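Local coordinates for protein putative hyaluronoglucosaminidase (Clostridium perfringens, PDB 6PWI) that probably acts as a hexosaminidase of glycoside hydrolase family 84, as part of a larger, secreted protein that is probably attached to the cell wall, at residues A[94-99]-A[135-140]; A[131-136]-A[166-171]; A[333-338]-A[365-370]. One frame throughout, in Å; residues are numbered along the deposited sequence.

Contact 1 of 3, residues A[94-99]-A[135-140]; sequences TNFLIG and NVIAVL
Thr94 meets the second strand lightly, its CG2 lying 4.4 Å from CD1 of Ile137, while its hydroxyl OG1 is hydrogen-bonded to Gly53 N. From here the two segments illustrate how a parallel ladder works: alternate residues of 94-99 use both their N-H and their C=O toward the same neighbouring strand, reaching the residues before and after their register partner. Asn95 N donates to Asn135 O (2.8 Å), and Asn95 O receives Ile137 N at 2.7 Å in a nearly straight bond. The Asn95 amide adds a weak bond from ND2 to Asn135 O, but ND2 also donates to Lys90 O and OD1 accepts from Asn57 ND2; its plane stands 89° from that of the Asn135 amide beside it. Phe96 lies alongside Ile137. With CG beside the backbone N (chi1 -65°), the ring leans so that CE1 comes 3.7 Å from Ile137 CD1, and CZ is almost as near. Leu97 continues the ladder, its N bonded to Ile137 O and its O taking Val139 N at 2.9 Å; on the other face its CD1 meets Val136 CG1 at 4.1 Å, and CB faces Ala138. Ile98 returns to the Phe96 face and sets CD1 3.8 Å from Val139 CB. Gly99 closes the register through N to Val139 O (2.9 Å), and Leu140 CD1 rests against its carbonyl group. The strands run only 8° from exactly parallel. Strand 55-60 and Glu61 just after it take the backbone bonds of Thr94, Phe96 and Ile98. Helix 144-158 covers the face of Phe96, Ile98 and Ile137, and helix 106-114 that of Leu97, Val136, Ala138 and Leu140, a sheet sandwiched by helices in the family 20 domain 2-like region.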
# COMPACT_ATOMS: atom_id res chain seq x y z
N THR A 94 18.63 -27.08 15.59
CA THR A 94 18.25 -26.24 14.46
C THR A 94 19.02 -24.92 14.54
O THR A 94 19.15 -24.34 15.62
CB THR A 94 16.74 -25.94 14.46
OG1 THR A 94 15.99 -27.15 14.53
CG2 THR A 94 16.29 -25.16 13.24
N ASN A 95 19.50 -24.44 13.39
CA ASN A 95 20.36 -23.26 13.31
C ASN A 95 19.70 -22.17 12.46
O ASN A 95 19.22 -22.43 11.35
CB ASN A 95 21.74 -23.62 12.74
CG ASN A 95 22.59 -24.46 13.68
OD1 ASN A 95 23.32 -23.92 14.51
ND2 ASN A 95 22.52 -25.78 13.54
N PHE A 96 19.69 -20.94 12.99
CA PHE A 96 19.34 -19.75 12.23
C PHE A 96 20.56 -18.85 12.12
O PHE A 96 21.03 -18.33 13.13
CB PHE A 96 18.20 -18.99 12.92
CG PHE A 96 16.90 -19.74 12.96
CD1 PHE A 96 15.92 -19.52 12.01
CD2 PHE A 96 16.67 -20.71 13.93
CE1 PHE A 96 14.72 -20.22 12.04
CE2 PHE A 96 15.48 -21.43 13.95
CZ PHE A 96 14.50 -21.18 13.01
N LEU A 97 21.08 -18.68 10.90
CA LEU A 97 22.22 -17.78 10.70
C LEU A 97 21.77 -16.58 9.88
O LEU A 97 21.19 -16.74 8.80
CB LEU A 97 23.38 -18.51 10.00
CG LEU A 97 23.66 -19.97 10.36
CD1 LEU A 97 24.97 -20.42 9.73
CD2 LEU A 97 23.71 -20.19 11.87
N ILE A 98 22.03 -15.37 10.40
CA ILE A 98 21.72 -14.15 9.67
C ILE A 98 23.02 -13.40 9.40
O ILE A 98 23.78 -13.11 10.33
CB ILE A 98 20.69 -13.28 10.43
CG1 ILE A 98 19.47 -14.08 10.89
CG2 ILE A 98 20.29 -12.07 9.59
CD1 ILE A 98 18.65 -14.70 9.78
N GLY A 99 23.25 -13.06 8.13
CA GLY A 99 24.53 -12.47 7.75
C GLY A 99 24.42 -11.55 6.55
O GLY A 99 23.38 -11.48 5.90
N ASN A 135 19.84 -28.77 8.93
CA ASN A 135 19.58 -28.12 10.20
C ASN A 135 19.99 -26.64 10.13
O ASN A 135 20.08 -25.99 11.17
CB ASN A 135 20.29 -28.84 11.34
CG ASN A 135 21.80 -28.87 11.16
OD1 ASN A 135 22.29 -28.83 10.03
ND2 ASN A 135 22.53 -28.91 12.26
N VAL A 136 20.23 -26.13 8.92
CA VAL A 136 20.62 -24.73 8.74
C VAL A 136 19.50 -23.96 8.04
O VAL A 136 19.13 -24.29 6.91
CB VAL A 136 21.95 -24.59 7.98
CG1 VAL A 136 22.45 -23.15 8.02
CG2 VAL A 136 23.02 -25.53 8.50
N ILE A 137 18.99 -22.92 8.71
CA ILE A 137 18.16 -21.92 8.06
C ILE A 137 18.94 -20.62 8.02
O ILE A 137 19.22 -20.03 9.07
CB ILE A 137 16.79 -21.77 8.77
CG1 ILE A 137 16.01 -23.09 8.76
CG2 ILE A 137 15.98 -20.64 8.16
CD1 ILE A 137 14.81 -23.09 9.69
N ALA A 138 19.31 -20.18 6.82
CA ALA A 138 20.24 -19.07 6.67
C ALA A 138 19.63 -17.94 5.83
O ALA A 138 18.82 -18.18 4.93
CB ALA A 138 21.55 -19.56 6.10
N VAL A 139 20.06 -16.71 6.13
CA VAL A 139 19.73 -15.54 5.33
C VAL A 139 21.02 -14.75 5.13
O VAL A 139 21.71 -14.43 6.09
CB VAL A 139 18.66 -14.66 6.01
CG1 VAL A 139 18.44 -13.35 5.27
CG2 VAL A 139 17.35 -15.40 6.20
N LEU A 140 21.32 -14.44 3.86
CA LEU A 140 22.42 -13.55 3.54
C LEU A 140 21.85 -12.39 2.73
O LEU A 140 21.28 -12.60 1.66
CB LEU A 140 23.47 -14.32 2.74
CG LEU A 140 24.82 -13.62 2.58
CD1 LEU A 140 25.57 -13.58 3.90
CD2 LEU A 140 25.67 -14.29 1.52

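Contact 2 of 3, residues A[131-136]-A[166-171]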
# COMPACT_ATOMS: atom_id res chain seq x y z
N SER A 131 18.06 -19.62 2.61
CA SER A 131 18.40 -21.02 2.36
C SER A 131 17.90 -21.89 3.50
O SER A 131 18.16 -21.61 4.67
CB SER A 131 19.88 -21.17 2.15
OG SER A 131 20.30 -22.45 2.57
N VAL A 132 17.15 -22.94 3.14
CA VAL A 132 16.71 -23.96 4.08
C VAL A 132 17.31 -25.28 3.62
O VAL A 132 16.92 -25.80 2.57
CB VAL A 132 15.17 -24.02 4.19
CG1 VAL A 132 14.70 -25.19 5.04
CG2 VAL A 132 14.58 -22.72 4.71
N LYS A 133 18.28 -25.78 4.40
CA LYS A 133 19.05 -26.96 4.06
C LYS A 133 19.52 -27.65 5.34
O LYS A 133 20.30 -27.09 6.12
CB LYS A 133 20.24 -26.58 3.18
CG LYS A 133 20.85 -27.72 2.37
CD LYS A 133 22.04 -27.29 1.55
CE LYS A 133 22.68 -28.42 0.78
NZ LYS A 133 23.90 -27.96 0.08
N GLY A 134 19.02 -28.88 5.55
CA GLY A 134 19.31 -29.66 6.74
C GLY A 134 18.89 -28.93 8.01
O GLY A 134 17.75 -28.49 8.13
N ASN A 135 19.84 -28.77 8.93
CA ASN A 135 19.58 -28.12 10.20
C ASN A 135 19.99 -26.64 10.13
O ASN A 135 20.08 -25.99 11.17
CB ASN A 135 20.29 -28.84 11.34
CG ASN A 135 21.80 -28.87 11.16
OD1 ASN A 135 22.29 -28.83 10.03
ND2 ASN A 135 22.53 -28.91 12.26
N VAL A 136 20.23 -26.13 8.92
CA VAL A 136 20.62 -24.73 8.74
C VAL A 136 19.50 -23.96 8.04
O VAL A 136 19.13 -24.29 6.91
CB VAL A 136 21.95 -24.59 7.98
CG1 VAL A 136 22.45 -23.15 8.02
CG2 VAL A 136 23.02 -25.53 8.50
N LEU A 166 9.19 -28.40 7.46
CA LEU A 166 9.55 -27.27 6.62
C LEU A 166 10.31 -27.78 5.39
O LEU A 166 11.27 -28.53 5.52
CB LEU A 166 10.43 -26.33 7.45
CG LEU A 166 11.01 -25.12 6.71
CD1 LEU A 166 9.89 -24.19 6.28
CD2 LEU A 166 12.00 -24.38 7.58
N LYS A 167 9.89 -27.33 4.20
CA LYS A 167 10.49 -27.77 2.95
C LYS A 167 11.85 -27.10 2.76
O LYS A 167 11.99 -25.91 3.01
CB LYS A 167 9.60 -27.42 1.76
CG LYS A 167 8.21 -28.05 1.76
CD LYS A 167 7.54 -28.00 0.41
CE LYS A 167 6.47 -29.05 0.24
NZ LYS A 167 6.24 -29.37 -1.19
N GLU A 168 12.83 -27.88 2.31
CA GLU A 168 14.13 -27.34 1.95
C GLU A 168 13.95 -26.47 0.72
O GLU A 168 13.38 -26.91 -0.27
CB GLU A 168 15.09 -28.47 1.59
CG GLU A 168 15.53 -29.33 2.76
CD GLU A 168 16.89 -29.98 2.56
OE1 GLU A 168 17.27 -30.22 1.40
OE2 GLU A 168 17.59 -30.23 3.57
N LEU A 169 14.45 -25.23 0.77
CA LEU A 169 14.24 -24.30 -0.33
C LEU A 169 15.41 -23.31 -0.43
O LEU A 169 16.21 -23.19 0.49
CB LEU A 169 12.91 -23.57 -0.12
CG LEU A 169 12.77 -22.78 1.18
CD1 LEU A 169 13.25 -21.34 1.01
CD2 LEU A 169 11.33 -22.80 1.67
N LEU A 170 15.46 -22.60 -1.56
CA LEU A 170 16.40 -21.52 -1.78
C LEU A 170 15.69 -20.36 -2.47
O LEU A 170 15.27 -20.48 -3.63
CB LEU A 170 17.58 -22.05 -2.61
CG LEU A 170 18.65 -21.02 -2.98
CD1 LEU A 170 19.58 -20.76 -1.81
CD2 LEU A 170 19.44 -21.49 -4.19
N ILE A 171 15.54 -19.24 -1.75
CA ILE A 171 14.98 -18.02 -2.30
C ILE A 171 16.15 -17.13 -2.72
O ILE A 171 17.04 -16.87 -1.92
CB ILE A 171 14.08 -17.29 -1.27
CG1 ILE A 171 12.90 -18.14 -0.81
CG2 ILE A 171 13.61 -15.95 -1.82
CD1 ILE A 171 12.15 -17.56 0.37
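A tight beta hairpin, turning through a type II' turn from Lys133 to Val136, is met along its first arm and at its turn by strand 166-171, through Val132 and Gly134. Inside the turn Val136 N bonds back to Lys133 O at 3.0 Å, and Gly134, with its positive phi, occupies the first corner. Across the contact the chains run antiparallel. Val132 N donates to Leu169 O at 2.8 Å, almost straight (174°) and in the carbonyl plane; the return bond from Leu169 N to Val132 O is weak. A side chain adds a further bond beside the turn. Glu168 keeps CG beside its own backbone N (chi1 -70°) and extends beyond it, which carries OE2 to within 2.8 Å of Gly134 N. That N-H meets the carboxylate from 38° above its plane, and may partly offset the negative charge, the more so as a like charge, Asp46, lies close to OE1. Val132 uses both methyls: CG1 lies 3.8 Å from Leu166 CD2 and also touches Lys167 O, whereas CG2 packs 4.0 Å from Leu169 CG. On the other face of the sheet Ser131 CB lies 4.0 Å from Leu170 CD1. In the sheet, strand 127-133 is flanked by 136-141 and 165-175, and the latter pairs in turn with 43-46 and 48-51. Leu166 and Leu169 both reach Ile157 of helix 144-158, while Ser131 rests on Phe111 of helix 106-114.

Contact 3 of 3, residues A[333-338]-A[365-370]; sequences VYTKES and DVILGY
Asp365 OD1 is held by two hydrogen bonds, one with Thr375 OG1 and one from a water that donates to it at 2.7 Å. The same water accepts from Lys336 NZ at 3.1 Å, so it mediates between opposite charges that do not touch: NZ and OD1 are 4.7 Å apart. Lys336 can reach this position because its extended chain, with CG anti to the backbone N (chi1 -175°), runs alongside Asp365 and brings CD against the carboxylate. The main chains are joined directly by Glu337 N, which donates to Asp365 O at 3.0 Å, tilted 23° from the carbonyl plane. A second water repeats the bridging principle, donating to Glu337 OE1 at 2.8 Å and accepting from Ile367 N at 3.1 Å. Van der Waals contact is modest: the Thr335 CG2 methyl lies against the Val366 carbonyl, and Tyr334 CE1 approaches Ile367 CG1 obliquely at 4.4 Å. The Thr335 hydroxyl instead turns to its own chain, accepting Ser338 N in an ST motif. Both segments are loops following barrel strands, 328-330 and 359-362. Such loops form the active-site rim of a (beta/alpha)8 barrel; here Tyr334 lies about 8 Å, side chain to side chain, from Asp299, the predicted proton donor.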
# COMPACT_ATOMS: atom_id res chain seq x y z
N VAL A 333 6.06 21.14 -11.04
CA VAL A 333 5.52 20.51 -12.23
C VAL A 333 5.68 19.01 -12.06
O VAL A 333 6.79 18.49 -12.22
CB VAL A 333 6.27 21.02 -13.48
CG1 VAL A 333 5.97 20.22 -14.73
CG2 VAL A 333 6.05 22.51 -13.71
N TYR A 334 4.58 18.30 -11.75
CA TYR A 334 4.67 16.89 -11.40
C TYR A 334 3.78 16.03 -12.30
O TYR A 334 3.53 14.86 -11.99
CB TYR A 334 4.36 16.66 -9.91
CG TYR A 334 3.01 17.18 -9.48
CD1 TYR A 334 1.85 16.45 -9.72
CD2 TYR A 334 2.90 18.41 -8.86
CE1 TYR A 334 0.61 16.94 -9.35
CE2 TYR A 334 1.66 18.90 -8.46
CZ TYR A 334 0.52 18.17 -8.72
OH TYR A 334 -0.68 18.68 -8.33
N THR A 335 3.30 16.62 -13.39
CA THR A 335 2.58 15.87 -14.41
C THR A 335 2.99 16.37 -15.78
O THR A 335 3.43 17.51 -15.93
CB THR A 335 1.04 15.98 -14.31
OG1 THR A 335 0.62 17.21 -14.90
CG2 THR A 335 0.48 15.83 -12.92
N LYS A 336 2.80 15.51 -16.79
CA LYS A 336 3.17 15.84 -18.15
C LYS A 336 2.28 16.98 -18.64
O LYS A 336 2.75 17.86 -19.37
CB LYS A 336 3.05 14.61 -19.04
CG LYS A 336 3.52 14.78 -20.47
CD LYS A 336 3.12 13.62 -21.33
CE LYS A 336 3.56 13.82 -22.76
NZ LYS A 336 3.24 12.64 -23.60
N GLU A 337 1.01 16.97 -18.22
CA GLU A 337 0.05 18.00 -18.58
C GLU A 337 0.53 19.38 -18.14
O GLU A 337 0.47 20.33 -18.91
CB GLU A 337 -1.32 17.69 -17.98
CG GLU A 337 -2.39 18.68 -18.40
CD GLU A 337 -3.75 18.46 -17.75
OE1 GLU A 337 -3.79 18.26 -16.52
OE2 GLU A 337 -4.77 18.48 -18.49
N SER A 338 0.98 19.50 -16.88
CA SER A 338 1.37 20.80 -16.36
C SER A 338 2.77 21.17 -16.85
O SER A 338 3.23 22.29 -16.65
CB SER A 338 1.28 20.84 -14.88
OG SER A 338 2.45 20.29 -14.31
N ASP A 365 0.93 11.32 -16.41
CA ASP A 365 0.51 12.22 -17.46
C ASP A 365 -0.42 13.31 -16.90
O ASP A 365 -0.42 14.44 -17.38
CB ASP A 365 -0.14 11.45 -18.61
CG ASP A 365 0.85 10.86 -19.60
OD1 ASP A 365 2.08 10.98 -19.35
OD2 ASP A 365 0.40 10.30 -20.62
N VAL A 366 -1.20 12.93 -15.88
CA VAL A 366 -2.20 13.78 -15.24
C VAL A 366 -2.09 13.54 -13.73
O VAL A 366 -1.27 12.73 -13.31
CB VAL A 366 -3.62 13.46 -15.74
CG1 VAL A 366 -3.82 13.81 -17.20
CG2 VAL A 366 -4.01 12.00 -15.47
N ILE A 367 -2.94 14.21 -12.95
CA ILE A 367 -2.92 14.09 -11.50
C ILE A 367 -3.21 12.64 -11.09
O ILE A 367 -2.50 12.09 -10.25
CB ILE A 367 -3.85 15.11 -10.82
CG1 ILE A 367 -3.40 16.54 -11.11
CG2 ILE A 367 -3.95 14.85 -9.31
CD1 ILE A 367 -4.32 17.63 -10.57
N LEU A 368 -4.24 12.03 -11.68
CA LEU A 368 -4.51 10.63 -11.40
C LEU A 368 -3.92 9.76 -12.51
O LEU A 368 -4.64 8.98 -13.14
CB LEU A 368 -6.02 10.39 -11.26
CG LEU A 368 -6.81 11.37 -10.39
CD1 LEU A 368 -8.29 11.02 -10.39
CD2 LEU A 368 -6.29 11.40 -8.96
N GLY A 369 -2.61 9.89 -12.74
CA GLY A 369 -1.96 9.17 -13.83
C GLY A 369 -1.90 7.67 -13.59
O GLY A 369 -1.80 7.20 -12.45
N TYR A 370 -1.95 6.90 -14.68
CA TYR A 370 -1.68 5.48 -14.64
C TYR A 370 -0.16 5.29 -14.71
O TYR A 370 0.56 6.21 -15.08
CB TYR A 370 -2.38 4.77 -15.80
CG TYR A 370 -3.85 4.47 -15.64
CD1 TYR A 370 -4.32 3.17 -15.78
CD2 TYR A 370 -4.78 5.47 -15.37
CE1 TYR A 370 -5.67 2.87 -15.66
CE2 TYR A 370 -6.13 5.18 -15.24
CZ TYR A 370 -6.58 3.88 -15.39
OH TYR A 370 -7.90 3.57 -15.27
O HOH W 1 3.10 10.19 -21.72
O HOH W 2 -4.20 16.66 -14.31

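Contacts 1 and 2 belong to one mixed sheet and share the hairpin residues Asn135 and Val136 in their ranges, their centres about 9 Å apart. Ile137 stitches them together, its CD1 packing on Leu166, while Ser131 and Ala138 probably share a backbone hydrogen bond. Contact 1 is buried and regular, a parallel ladder between apolar faces; contact 2 is only partly buried, and near the turn a carboxylate adds a side-chain bond to the backbone. Contact 3 stands apart, its centre about 46 Å from both, in the barrel that probably carries the active site. There, at the surface, loops replace strands and waters carry much of the bonding. In these three contacts, the more exposed ones rely more on side-chain and water-mediated bonds.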